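Local atomic coordinates of type II restriction enzyme NgoMIV (Neisseria gonorrhoeae, PDB entry 4ABT), a protein that recognises the double-stranded sequence 5'-GCCGGC-3' and, as a magnesium-dependent homotetramer, cleaves the DNA after the first G. Residues F41-G46 and E250-S255; A106-Y111 and P178-S183; T138-V143 and S183-W188. All blocks are in the same frame, centred on the assembly; numbering follows the deposited sequence.

Contact 1: residues F41-G46 and E250-S255; sequences FNIAKG and EQILQS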
loop_
_atom_site.group_PDB
_atom_site.type_symbol
_atom_site.label_atom_id
_atom_site.label_comp_id
_atom_site.label_asym_id
_atom_site.label_seq_id
_atom_site.Cartn_x
_atom_site.Cartn_y
_atom_site.Cartn_z
ATOM N N PHE B 41 -8.283 -29.529 -18.557
ATOM C CA PHE B 41 -7.965 -30.684 -19.380
ATOM C C PHE B 41 -7.843 -30.326 -20.872
ATOM O O PHE B 41 -6.827 -30.665 -21.501
ATOM C CB PHE B 41 -9.027 -31.771 -19.156
ATOM C CG PHE B 41 -8.813 -32.998 -19.969
ATOM C CD1 PHE B 41 -9.073 -33.006 -21.346
ATOM C CD2 PHE B 41 -8.373 -34.184 -19.352
ATOM C CE1 PHE B 41 -8.874 -34.171 -22.117
ATOM C CE2 PHE B 41 -8.178 -35.333 -20.086
ATOM C CZ PHE B 41 -8.433 -35.329 -21.510
ATOM N N ASN B 42 -8.874 -29.674 -21.451
ATOM C CA ASN B 42 -8.902 -29.438 -22.927
ATOM C C ASN B 42 -7.803 -28.452 -23.345
ATOM O O ASN B 42 -7.067 -28.674 -24.329
ATOM C CB ASN B 42 -10.274 -28.914 -23.403
ATOM C CG ASN B 42 -11.372 -29.961 -23.385
ATOM O OD1 ASN B 42 -11.139 -31.163 -23.504
ATOM N ND2 ASN B 42 -12.610 -29.483 -23.319
ATOM N N ILE B 43 -7.688 -27.355 -22.587
ATOM C CA ILE B 43 -6.660 -26.347 -22.866
ATOM C C ILE B 43 -5.262 -26.925 -22.752
ATOM O O ILE B 43 -4.464 -26.668 -23.580
ATOM C CB ILE B 43 -6.798 -25.106 -22.008
ATOM C CG1 ILE B 43 -8.157 -24.414 -22.236
ATOM C CG2 ILE B 43 -5.731 -24.144 -22.381
ATOM C CD1 ILE B 43 -8.595 -23.455 -21.082
ATOM N N ALA B 44 -4.975 -27.740 -21.766
ATOM C CA ALA B 44 -3.637 -28.267 -21.574
ATOM C C ALA B 44 -3.290 -29.304 -22.666
ATOM O O ALA B 44 -2.144 -29.408 -23.103
ATOM C CB ALA B 44 -3.507 -28.914 -20.185
ATOM N N LYS B 45 -4.285 -30.101 -23.042
ATOM C CA LYS B 45 -4.161 -31.075 -24.149
ATOM C C LYS B 45 -3.748 -30.378 -25.433
ATOM O O LYS B 45 -2.886 -30.866 -26.175
ATOM C CB LYS B 45 -5.503 -31.762 -24.377
ATOM C CG LYS B 45 -5.451 -33.056 -25.180
ATOM N N GLY B 46 -4.367 -29.228 -25.698
ATOM C CA GLY B 46 -4.132 -28.562 -26.956
ATOM C C GLY B 46 -2.732 -27.965 -26.994
ATOM O O GLY B 46 -2.033 -28.035 -27.995
ATOM N N GLU B 250 -3.151 -19.073 -26.920
ATOM C CA GLU B 250 -4.034 -18.301 -27.812
ATOM C C GLU B 250 -4.737 -19.186 -28.882
ATOM O O GLU B 250 -5.952 -19.158 -29.002
ATOM C CB GLU B 250 -3.282 -17.170 -28.513
ATOM C CG GLU B 250 -4.177 -16.246 -29.309
ATOM C CD GLU B 250 -3.415 -15.109 -29.923
ATOM O OE1 GLU B 250 -2.199 -15.253 -30.207
ATOM O OE2 GLU B 250 -4.065 -14.070 -30.143
ATOM N N GLN B 251 -3.954 -19.970 -29.600
ATOM C CA GLN B 251 -4.447 -20.876 -30.648
ATOM C C GLN B 251 -5.541 -21.763 -30.081
ATOM O O GLN B 251 -6.653 -21.775 -30.603
ATOM C CB GLN B 251 -3.319 -21.707 -31.267
ATOM C CG GLN B 251 -3.211 -21.550 -32.809
ATOM C CD GLN B 251 -2.923 -22.883 -33.588
ATOM O OE1 GLN B 251 -1.772 -23.172 -33.989
ATOM N NE2 GLN B 251 -3.972 -23.674 -33.816
ATOM N N ILE B 252 -5.266 -22.425 -28.956
ATOM C CA ILE B 252 -6.209 -23.412 -28.417
ATOM C C ILE B 252 -7.504 -22.741 -27.933
ATOM O O ILE B 252 -8.601 -23.249 -28.128
ATOM C CB ILE B 252 -5.513 -24.280 -27.320
ATOM C CG1 ILE B 252 -4.414 -25.154 -27.967
ATOM C CG2 ILE B 252 -6.504 -25.084 -26.498
ATOM C CD1 ILE B 252 -4.823 -25.998 -29.267
ATOM N N LEU B 253 -7.379 -21.589 -27.299
ATOM C CA LEU B 253 -8.592 -20.884 -26.865
ATOM C C LEU B 253 -9.455 -20.506 -28.065
ATOM O O LEU B 253 -10.654 -20.558 -27.990
ATOM C CB LEU B 253 -8.249 -19.655 -26.040
ATOM C CG LEU B 253 -7.632 -19.850 -24.640
ATOM C CD1 LEU B 253 -7.041 -18.511 -24.192
ATOM C CD2 LEU B 253 -8.651 -20.395 -23.605
ATOM N N GLN B 254 -8.826 -20.197 -29.185
ATOM C CA GLN B 254 -9.554 -19.796 -30.387
ATOM C C GLN B 254 -10.272 -21.009 -30.953
ATOM O O GLN B 254 -11.465 -20.943 -31.211
ATOM C CB GLN B 254 -8.624 -19.144 -31.423
ATOM C CG GLN B 254 -8.113 -17.737 -31.009
ATOM C CD GLN B 254 -7.256 -17.050 -32.073
ATOM O OE1 GLN B 254 -6.845 -17.678 -33.063
ATOM N NE2 GLN B 254 -6.963 -15.741 -31.865
ATOM N N SER B 255 -9.573 -22.143 -31.048
ATOM C CA SER B 255 -10.153 -23.318 -31.711
ATOM C C SER B 255 -11.232 -24.044 -30.844
ATOM O O SER B 255 -12.132 -24.710 -31.387
ATOM C CB SER B 255 -9.040 -24.234 -32.268
ATOM O OG SER B 255 -8.576 -25.167 -31.308
#
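With chi1 at -67° and chi2 at -50°, Ile-252 lays CG1 and CD1 against Gly-46 and CG2 against Ile-43. The first torsion sets CG2 anti to the backbone N and CG1 anti to the carbonyl carbon; the second then folds CD1 back over the glycine. CG1 of Ile-252 comes to 3.4 Å from the carbonyl carbon C of Gly-46, while CD1 of Ile-252 rests 3.5 Å from CA of Gly-46. The other branch covers the preceding turn of helix 41-46: CG2 of Ile-252 sits 3.8 Å from CA of Ile-43. One isoleucine thus fits against bare backbone where the glycine offers no side chain of its own, and the CA atoms of Gly-46 and Ile-252 approach to 5.7 Å. A second, smaller patch lies beside it. Ile-43 and Leu-253 meet methyl to methyl, CD1 of Ile-43 being 4.0 Å from CD2 of Leu-253. The two helices meet by van der Waals packing, aliphatic groups against each other and against backbone, in a modest crossing whose local axes pass 9.2 Å apart at 128°. ND2 of Asn-42 hydrogen-bonds the hydroxyl of Tyr-258. Further leucines extend the same packing, Leu-249 and Leu-256 against Ile-43 and Leu-50 against Ile-252. Helix 246-256 thus packs on two others: Ile-252 faces helix 38-50, whereas Leu-253 also packs on Ala-261, Leu-262 and Phe-265 of helix 259-270, the helix that leads on to strand 274-276 at one end of the sheet.

Contact 2: residues A106-Y111 and P178-S183; sequences ARYQQY and PLLHAS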
loop_
_atom_site.group_PDB
_atom_site.type_symbol
_atom_site.label_atom_id
_atom_site.label_comp_id
_atom_site.label_asym_id
_atom_site.label_seq_id
_atom_site.Cartn_x
_atom_site.Cartn_y
_atom_site.Cartn_z
ATOM N N ALA B 106 18.316 -9.741 1.636
ATOM C CA ALA B 106 19.203 -8.887 2.465
ATOM C C ALA B 106 20.601 -8.926 1.958
ATOM O O ALA B 106 21.414 -8.068 2.261
ATOM C CB ALA B 106 19.181 -9.279 3.940
ATOM N N ARG B 107 20.880 -9.925 1.153
ATOM C CA ARG B 107 22.113 -9.940 0.385
ATOM C C ARG B 107 22.251 -8.810 -0.624
ATOM O O ARG B 107 23.318 -8.579 -1.158
ATOM C CB ARG B 107 22.263 -11.293 -0.316
ATOM C CG ARG B 107 23.120 -12.220 0.514
ATOM C CD ARG B 107 23.574 -13.449 -0.253
ATOM N NE ARG B 107 22.994 -14.631 0.369
ATOM C CZ ARG B 107 23.665 -15.424 1.201
ATOM N NH1 ARG B 107 24.944 -15.159 1.471
ATOM N NH2 ARG B 107 23.068 -16.487 1.739
ATOM N N TYR B 108 21.176 -8.108 -0.896
ATOM C CA TYR B 108 21.215 -7.172 -1.994
ATOM C C TYR B 108 21.079 -5.747 -1.516
ATOM O O TYR B 108 20.489 -5.496 -0.466
ATOM C CB TYR B 108 20.194 -7.598 -3.048
ATOM C CG TYR B 108 20.557 -8.993 -3.440
ATOM C CD1 TYR B 108 21.787 -9.240 -4.030
ATOM C CD2 TYR B 108 19.786 -10.078 -3.060
ATOM C CE1 TYR B 108 22.204 -10.522 -4.307
ATOM C CE2 TYR B 108 20.201 -11.383 -3.358
ATOM C CZ TYR B 108 21.410 -11.582 -3.984
ATOM O OH TYR B 108 21.880 -12.846 -4.299
ATOM N N GLN B 109 21.620 -4.822 -2.283
ATOM C CA GLN B 109 21.748 -3.454 -1.811
ATOM C C GLN B 109 20.443 -2.889 -1.257
ATOM O O GLN B 109 20.422 -2.414 -0.114
ATOM C CB GLN B 109 22.300 -2.554 -2.901
ATOM C CG GLN B 109 23.240 -1.511 -2.392
ATOM C CD GLN B 109 23.831 -0.681 -3.555
ATOM O OE1 GLN B 109 24.820 -1.082 -4.202
ATOM N NE2 GLN B 109 23.220 0.478 -3.820
ATOM N N GLN B 110 19.360 -2.960 -2.038
ATOM C CA GLN B 110 18.092 -2.297 -1.676
ATOM C C GLN B 110 17.430 -2.845 -0.408
ATOM O O GLN B 110 16.493 -2.245 0.139
ATOM C CB GLN B 110 17.089 -2.451 -2.819
ATOM C CG GLN B 110 17.559 -1.932 -4.143
ATOM C CD GLN B 110 18.034 -3.020 -5.087
ATOM O OE1 GLN B 110 19.061 -3.702 -4.837
ATOM N NE2 GLN B 110 17.339 -3.150 -6.221
ATOM N N TYR B 111 17.859 -4.015 0.037
ATOM C CA TYR B 111 17.212 -4.669 1.163
ATOM C C TYR B 111 18.204 -5.086 2.280
ATOM O O TYR B 111 17.818 -5.716 3.243
ATOM C CB TYR B 111 16.393 -5.880 0.650
ATOM C CG TYR B 111 15.393 -5.492 -0.408
ATOM C CD1 TYR B 111 14.169 -4.936 -0.057
ATOM C CD2 TYR B 111 15.680 -5.692 -1.757
ATOM C CE1 TYR B 111 13.287 -4.588 -0.990
ATOM C CE2 TYR B 111 14.804 -5.327 -2.724
ATOM C CZ TYR B 111 13.609 -4.750 -2.337
ATOM O OH TYR B 111 12.692 -4.405 -3.291
ATOM N N PRO B 178 25.814 -6.173 -4.101
ATOM C CA PRO B 178 25.224 -6.215 -5.449
ATOM C C PRO B 178 23.792 -5.777 -5.444
ATOM O O PRO B 178 23.100 -5.935 -4.448
ATOM C CB PRO B 178 25.242 -7.697 -5.810
ATOM C CG PRO B 178 26.045 -8.353 -4.743
ATOM C CD PRO B 178 26.099 -7.517 -3.571
ATOM N N LEU B 179 23.363 -5.230 -6.565
ATOM C CA LEU B 179 21.995 -4.805 -6.739
ATOM C C LEU B 179 21.091 -5.948 -7.156
ATOM O O LEU B 179 21.457 -6.750 -8.002
ATOM C CB LEU B 179 21.933 -3.709 -7.816
ATOM C CG LEU B 179 22.623 -2.435 -7.333
ATOM C CD1 LEU B 179 22.922 -1.561 -8.508
ATOM C CD2 LEU B 179 21.612 -1.767 -6.367
ATOM N N LEU B 180 19.897 -5.979 -6.602
ATOM C CA LEU B 180 18.844 -6.893 -7.051
ATOM C C LEU B 180 18.168 -6.289 -8.279
ATOM O O LEU B 180 17.575 -5.240 -8.196
ATOM C CB LEU B 180 17.831 -7.113 -5.926
ATOM C CG LEU B 180 16.718 -8.119 -6.205
ATOM C CD1 LEU B 180 17.234 -9.474 -6.637
ATOM C CD2 LEU B 180 15.831 -8.290 -4.977
ATOM N N HIS B 181 18.293 -6.935 -9.412
ATOM C CA HIS B 181 17.729 -6.469 -10.660
ATOM C C HIS B 181 16.302 -7.017 -10.853
ATOM O O HIS B 181 15.440 -6.289 -11.288
ATOM C CB HIS B 181 18.627 -6.943 -11.827
ATOM C CG HIS B 181 18.127 -6.561 -13.190
ATOM N ND1 HIS B 181 17.999 -5.252 -13.589
ATOM C CD2 HIS B 181 17.785 -7.319 -14.266
ATOM C CE1 HIS B 181 17.573 -5.209 -14.842
ATOM N NE2 HIS B 181 17.442 -6.451 -15.280
ATOM N N ALA B 182 16.047 -8.275 -10.509
ATOM C CA ALA B 182 14.740 -8.891 -10.750
ATOM C C ALA B 182 14.475 -9.981 -9.754
ATOM O O ALA B 182 15.391 -10.684 -9.348
ATOM C CB ALA B 182 14.680 -9.501 -12.153
ATOM N N SER B 183 13.204 -10.145 -9.397
ATOM C CA SER B 183 12.735 -11.315 -8.648
ATOM C C SER B 183 11.762 -11.961 -9.595
ATOM O O SER B 183 10.887 -11.282 -10.130
ATOM C CB SER B 183 11.996 -10.842 -7.399
ATOM O OG SER B 183 10.978 -11.741 -7.005
#
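Gln-110 grips the backbone of Leu-180 in strand 179-187, an inner strand of the mixed sheet of this PD-(D/E)XK nuclease fold, just ahead of a classic beta bulge in which His-181 and Ala-182 both face Val-143. Three hydrogen bonds join loop 106-111 to the strand. Two come from the Gln-110 amide: its OE1 accepts the N-H of Leu-180, N to OE1 3.0 Å, and its NE2 gives a bond of 2.9 Å to O of Leu-180. Each acceptor is met on a lone pair in its carbonyl plane, and O of Leu-180 lies within 7° of the amide plane, so the flat group takes the two backbone positions much as another strand would. A bend at chi2 (101°) turns the amide to this pose, and O of Arg-212 gives NE2 a second acceptor. The third bond is between backbones, N of Gln-109 reaching O of Pro-178 at 2.8 Å. That carbonyl also lies at the edge of the Tyr-108 ring and takes a CA-H...O contact from CA of Tyr-108. Apolar contacts fill in around these bonds. CB of Tyr-108 lies 3.8 Å from CB of Leu-180, and CB of Gln-109 is 3.6 Å from CD2 of Leu-179. The hydroxyls of both tyrosines have partners elsewhere, Tyr-108 with Glu-104 and Tyr-111 with O of Leu-205, while Val-286 of the second subunit packs on Leu-179. The Tyr-111 ring crosses the Leu-180 side chain at about a right angle, CE2 of Tyr-111 standing 3.9 Å from CD2 of Leu-180.

Contact 3: residues T138-V143 and S183-W188; sequences TPDIIV and SISCKW. With CA (calcium ion), chain F; nucleotides of chain D.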
loop_
_atom_site.group_PDB
_atom_site.type_symbol
_atom_site.label_atom_id
_atom_site.label_comp_id
_atom_site.label_asym_id
_atom_site.label_seq_id
_atom_site.Cartn_x
_atom_site.Cartn_y
_atom_site.Cartn_z
ATOM N N THR B 138 11.420 -14.408 -0.260
ATOM C CA THR B 138 12.112 -15.617 -0.749
ATOM C C THR B 138 11.837 -15.842 -2.201
ATOM O O THR B 138 10.967 -16.648 -2.534
ATOM C CB THR B 138 11.641 -16.875 -0.055
ATOM O OG1 THR B 138 10.318 -16.651 0.462
ATOM C CG2 THR B 138 12.574 -17.217 1.044
ATOM N N PRO B 139 12.566 -15.135 -3.070
ATOM C CA PRO B 139 12.280 -15.274 -4.490
ATOM C C PRO B 139 12.658 -16.670 -5.022
ATOM O O PRO B 139 13.391 -17.411 -4.366
ATOM C CB PRO B 139 13.111 -14.172 -5.115
ATOM C CG PRO B 139 13.405 -13.244 -3.969
ATOM C CD PRO B 139 13.620 -14.149 -2.832
ATOM N N ASP B 140 12.076 -17.058 -6.151
ATOM C CA ASP B 140 12.412 -18.330 -6.741
ATOM C C ASP B 140 13.690 -18.161 -7.509
ATOM O O ASP B 140 14.587 -18.989 -7.381
ATOM C CB ASP B 140 11.301 -18.863 -7.673
ATOM C CG ASP B 140 9.965 -19.059 -6.945
ATOM O OD1 ASP B 140 9.963 -19.279 -5.691
ATOM O OD2 ASP B 140 8.917 -18.994 -7.626
ATOM N N ILE B 141 13.755 -17.094 -8.323
ATOM C CA ILE B 141 14.886 -16.872 -9.159
ATOM C C ILE B 141 15.231 -15.373 -8.997
ATOM O O ILE B 141 14.337 -14.518 -9.047
ATOM C CB ILE B 141 14.534 -17.122 -10.591
ATOM C CG1 ILE B 141 14.081 -18.571 -10.850
ATOM C CG2 ILE B 141 15.728 -16.794 -11.474
ATOM C CD1 ILE B 141 13.354 -18.683 -12.162
ATOM N N ILE B 142 16.498 -15.033 -8.794
ATOM C CA ILE B 142 16.855 -13.632 -8.817
ATOM C C ILE B 142 17.750 -13.322 -10.022
ATOM O O ILE B 142 18.459 -14.198 -10.560
ATOM C CB ILE B 142 17.498 -13.202 -7.450
ATOM C CG1 ILE B 142 18.725 -14.029 -7.168
ATOM C CG2 ILE B 142 16.476 -13.390 -6.277
ATOM C CD1 ILE B 142 19.735 -13.392 -6.202
ATOM N N VAL B 143 17.723 -12.077 -10.460
ATOM C CA VAL B 143 18.778 -11.590 -11.304
ATOM C C VAL B 143 19.477 -10.475 -10.570
ATOM O O VAL B 143 18.827 -9.566 -10.103
ATOM C CB VAL B 143 18.272 -11.049 -12.602
ATOM C CG1 VAL B 143 19.502 -10.668 -13.504
ATOM C CG2 VAL B 143 17.340 -12.043 -13.297
ATOM N N SER B 183 13.204 -10.145 -9.397
ATOM C CA SER B 183 12.735 -11.315 -8.648
ATOM C C SER B 183 11.762 -11.961 -9.595
ATOM O O SER B 183 10.887 -11.282 -10.130
ATOM C CB SER B 183 11.996 -10.842 -7.399
ATOM O OG SER B 183 10.978 -11.741 -7.005
ATOM N N ILE B 184 11.915 -13.257 -9.843
ATOM C CA ILE B 184 11.065 -13.978 -10.787
ATOM C C ILE B 184 10.357 -15.097 -10.038
ATOM O O ILE B 184 11.023 -16.021 -9.631
ATOM C CB ILE B 184 11.914 -14.587 -11.958
ATOM C CG1 ILE B 184 12.779 -13.508 -12.625
ATOM C CG2 ILE B 184 11.011 -15.119 -13.018
ATOM C CD1 ILE B 184 13.791 -13.995 -13.699
ATOM N N SER B 185 9.031 -15.023 -9.857
ATOM C CA SER B 185 8.255 -16.140 -9.264
ATOM C C SER B 185 7.772 -17.141 -10.335
ATOM O O SER B 185 7.230 -16.742 -11.353
ATOM C CB SER B 185 6.987 -15.645 -8.607
ATOM O OG SER B 185 7.212 -15.050 -7.333
ATOM N N CYS B 186 7.949 -18.430 -10.074
ATOM C CA CYS B 186 7.467 -19.492 -10.931
ATOM C C CYS B 186 6.276 -20.243 -10.343
ATOM O O CYS B 186 6.233 -20.558 -9.162
ATOM C CB CYS B 186 8.616 -20.441 -11.194
ATOM S SG CYS B 186 9.984 -19.633 -11.945
ATOM N N LYS B 187 5.275 -20.486 -11.169
ATOM C CA LYS B 187 4.110 -21.271 -10.761
ATOM C C LYS B 187 3.777 -22.259 -11.898
ATOM O O LYS B 187 3.241 -21.912 -12.950
ATOM C CB LYS B 187 2.917 -20.393 -10.285
ATOM C CG LYS B 187 3.327 -19.350 -9.171
ATOM C CD LYS B 187 2.164 -18.698 -8.417
ATOM C CE LYS B 187 2.583 -18.179 -7.026
ATOM N NZ LYS B 187 2.803 -19.292 -5.976
ATOM N N TRP B 188 4.193 -23.500 -11.682
ATOM C CA TRP B 188 3.973 -24.571 -12.671
ATOM C C TRP B 188 2.492 -24.600 -12.974
ATOM O O TRP B 188 2.118 -24.503 -14.130
ATOM C CB TRP B 188 4.471 -25.940 -12.162
ATOM C CG TRP B 188 4.163 -27.059 -13.096
ATOM C CD1 TRP B 188 3.438 -28.196 -12.809
ATOM C CD2 TRP B 188 4.506 -27.148 -14.498
ATOM N NE1 TRP B 188 3.322 -28.979 -13.943
ATOM C CE2 TRP B 188 3.978 -28.368 -14.982
ATOM C CE3 TRP B 188 5.226 -26.325 -15.386
ATOM C CZ2 TRP B 188 4.127 -28.770 -16.306
ATOM C CZ3 TRP B 188 5.395 -26.739 -16.693
ATOM C CH2 TRP B 188 4.833 -27.936 -17.151
HETATM CA CA CA F . 6.991 -20.166 -6.844
ATOM P P DC D 6 4.723 -24.597 -7.985
ATOM O OP1 DC D 6 5.336 -24.418 -9.329
ATOM O OP2 DC D 6 4.017 -23.443 -7.353
ATOM O "O5'" DC D 6 3.749 -25.833 -7.887
ATOM C "C5'" DC D 6 4.250 -27.056 -8.446
ATOM C "C4'" DC D 6 3.236 -28.179 -8.263
ATOM O "O4'" DC D 6 3.033 -28.277 -6.844
ATOM C "C3'" DC D 6 1.848 -27.973 -8.883
ATOM O "O3'" DC D 6 1.622 -29.186 -9.540
ATOM C "C2'" DC D 6 0.887 -27.715 -7.758
ATOM C "C1'" DC D 6 1.628 -28.307 -6.548
ATOM N N1 DC D 6 1.321 -27.549 -5.246
ATOM C C2 DC D 6 0.569 -28.157 -4.226
ATOM O O2 DC D 6 0.194 -29.337 -4.427
ATOM N N3 DC D 6 0.302 -27.461 -3.059
ATOM C C4 DC D 6 0.754 -26.189 -2.915
ATOM N N4 DC D 6 0.481 -25.466 -1.806
ATOM C C5 DC D 6 1.522 -25.574 -3.966
ATOM C C6 DC D 6 1.763 -26.271 -5.096
ATOM P P DG D 4 8.607 -19.539 3.139
ATOM O OP1 DG D 4 9.362 -18.378 2.673
ATOM O OP2 DG D 4 7.421 -19.335 3.984
ATOM O "O5'" DG D 4 8.085 -20.302 1.833
ATOM C "C5'" DG D 4 8.949 -20.516 0.776
ATOM C "C4'" DG D 4 8.450 -21.576 -0.179
ATOM O "O4'" DG D 4 8.244 -22.842 0.501
ATOM C "C3'" DG D 4 7.151 -21.175 -0.874
ATOM O "O3'" DG D 4 7.485 -21.392 -2.267
ATOM C "C2'" DG D 4 6.118 -22.122 -0.260
ATOM C "C1'" DG D 4 6.984 -23.348 0.110
ATOM N N9 DG D 4 6.379 -24.154 1.172
ATOM C C8 DG D 4 5.750 -23.679 2.305
ATOM N N7 DG D 4 5.275 -24.581 3.095
ATOM C C5 DG D 4 5.616 -25.759 2.436
ATOM C C6 DG D 4 5.366 -27.111 2.786
ATOM O O6 DG D 4 4.775 -27.520 3.767
ATOM N N1 DG D 4 5.846 -28.019 1.849
ATOM C C2 DG D 4 6.515 -27.655 0.695
ATOM N N2 DG D 4 6.910 -28.621 -0.135
ATOM N N3 DG D 4 6.752 -26.409 0.358
ATOM C C4 DG D 4 6.287 -25.516 1.262
ATOM P P DC D 5 6.486 -21.341 -3.508
ATOM O OP1 DC D 5 7.248 -20.708 -4.596
ATOM O OP2 DC D 5 5.145 -20.872 -3.099
ATOM O "O5'" DC D 5 6.391 -22.901 -3.876
ATOM C "C5'" DC D 5 7.531 -23.529 -4.607
ATOM C "C4'" DC D 5 7.130 -24.936 -4.962
ATOM O "O4'" DC D 5 6.908 -25.618 -3.714
ATOM C "C3'" DC D 5 5.766 -25.057 -5.631
ATOM O "O3'" DC D 5 5.918 -25.026 -7.071
ATOM C "C2'" DC D 5 5.263 -26.418 -5.223
ATOM C "C1'" DC D 5 5.890 -26.585 -3.846
ATOM N N1 DC D 5 4.993 -26.443 -2.713
ATOM C C2 DC D 5 4.340 -27.571 -2.210
ATOM O O2 DC D 5 4.538 -28.689 -2.724
ATOM N N3 DC D 5 3.519 -27.391 -1.128
ATOM C C4 DC D 5 3.337 -26.161 -0.568
ATOM N N4 DC D 5 2.554 -26.018 0.497
ATOM C C5 DC D 5 3.970 -25.007 -1.108
ATOM C C6 DC D 5 4.794 -25.210 -2.154
HETATM O O HOH W 1 6.094 -17.892 -6.215
HETATM O O HOH W 2 4.956 -21.127 -6.312
HETATM O O HOH W 3 8.205 -22.177 -7.633
#
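The metal site of a PD-(D/E)XK nuclease is built here: Asp-140, just before strand 141-145, reaches over to Ser-185 and Cys-186 on the antiparallel strand 179-187. A calcium ion occupies it in place of the magnesium cofactor, bound by OD2 of Asp-140 at 2.4 Å, by the backbone O of Cys-186 at 2.5 Å and by OP1 of DC5 of chain D at 2.3 Å, with three waters completing six ligands. The anti lone pair of OD2 of Asp-140 also accepts the N-H of Cys-186 in a short, nearly straight bond, N to OD2 2.7 Å (165°). With chi1 near -60° the carboxylate leans over the opposite strand, and this bond and the metal bond together fix its rotation, so Cys-186 both binds the ion and positions the other protein ligand. Behind the site, Ile-141 and Ile-184 form a hydrogen-bonded pair, N of Ile-184 to O of Ile-141 at 2.8 Å; CD1 of Ile-141 also touches SG of Cys-186. NZ of Lys-187, itself tied to Asn-197 and to O of Arg-194, gives a bond to a metal-bound water that in turn donates to OP2 of DC6 of chain D. N of Trp-188 bonds OP1 of DC6 at 2.8 Å, and OG1 of Thr-138 donates to OP1 of DG4 of chain D at 3.0 Å. O3' of DG4 is still joined to P of DC5, a G-to-C step consistent with the cleavage position. An aspartate and a strand carbonyl sharing a metal with a DNA phosphate, a lysine alongside, is the hallmark of the PD-(D/E)XK endonuclease active site.

How the contacts relate
Contacts 2 and 3 are buried and use the same element, strand 179-187; they share Ser-183, and the bulge at His-181 and Ala-182 ties one to the other through Val-143. At one end of that strand a side-chain amide and one backbone bond anchor a loop; toward the other end the chemistry becomes ionic, with metal, phosphates and ordered water. Contact 1 is different in kind, a partly buried helix crossing made of aliphatic side chains and the backbone of a glycine, away from the sites. Its centre lies about 38 Å from that of contact 2, on the opposite side of the chain's centre, and about 26 Å from that of contact 3, which is the most central.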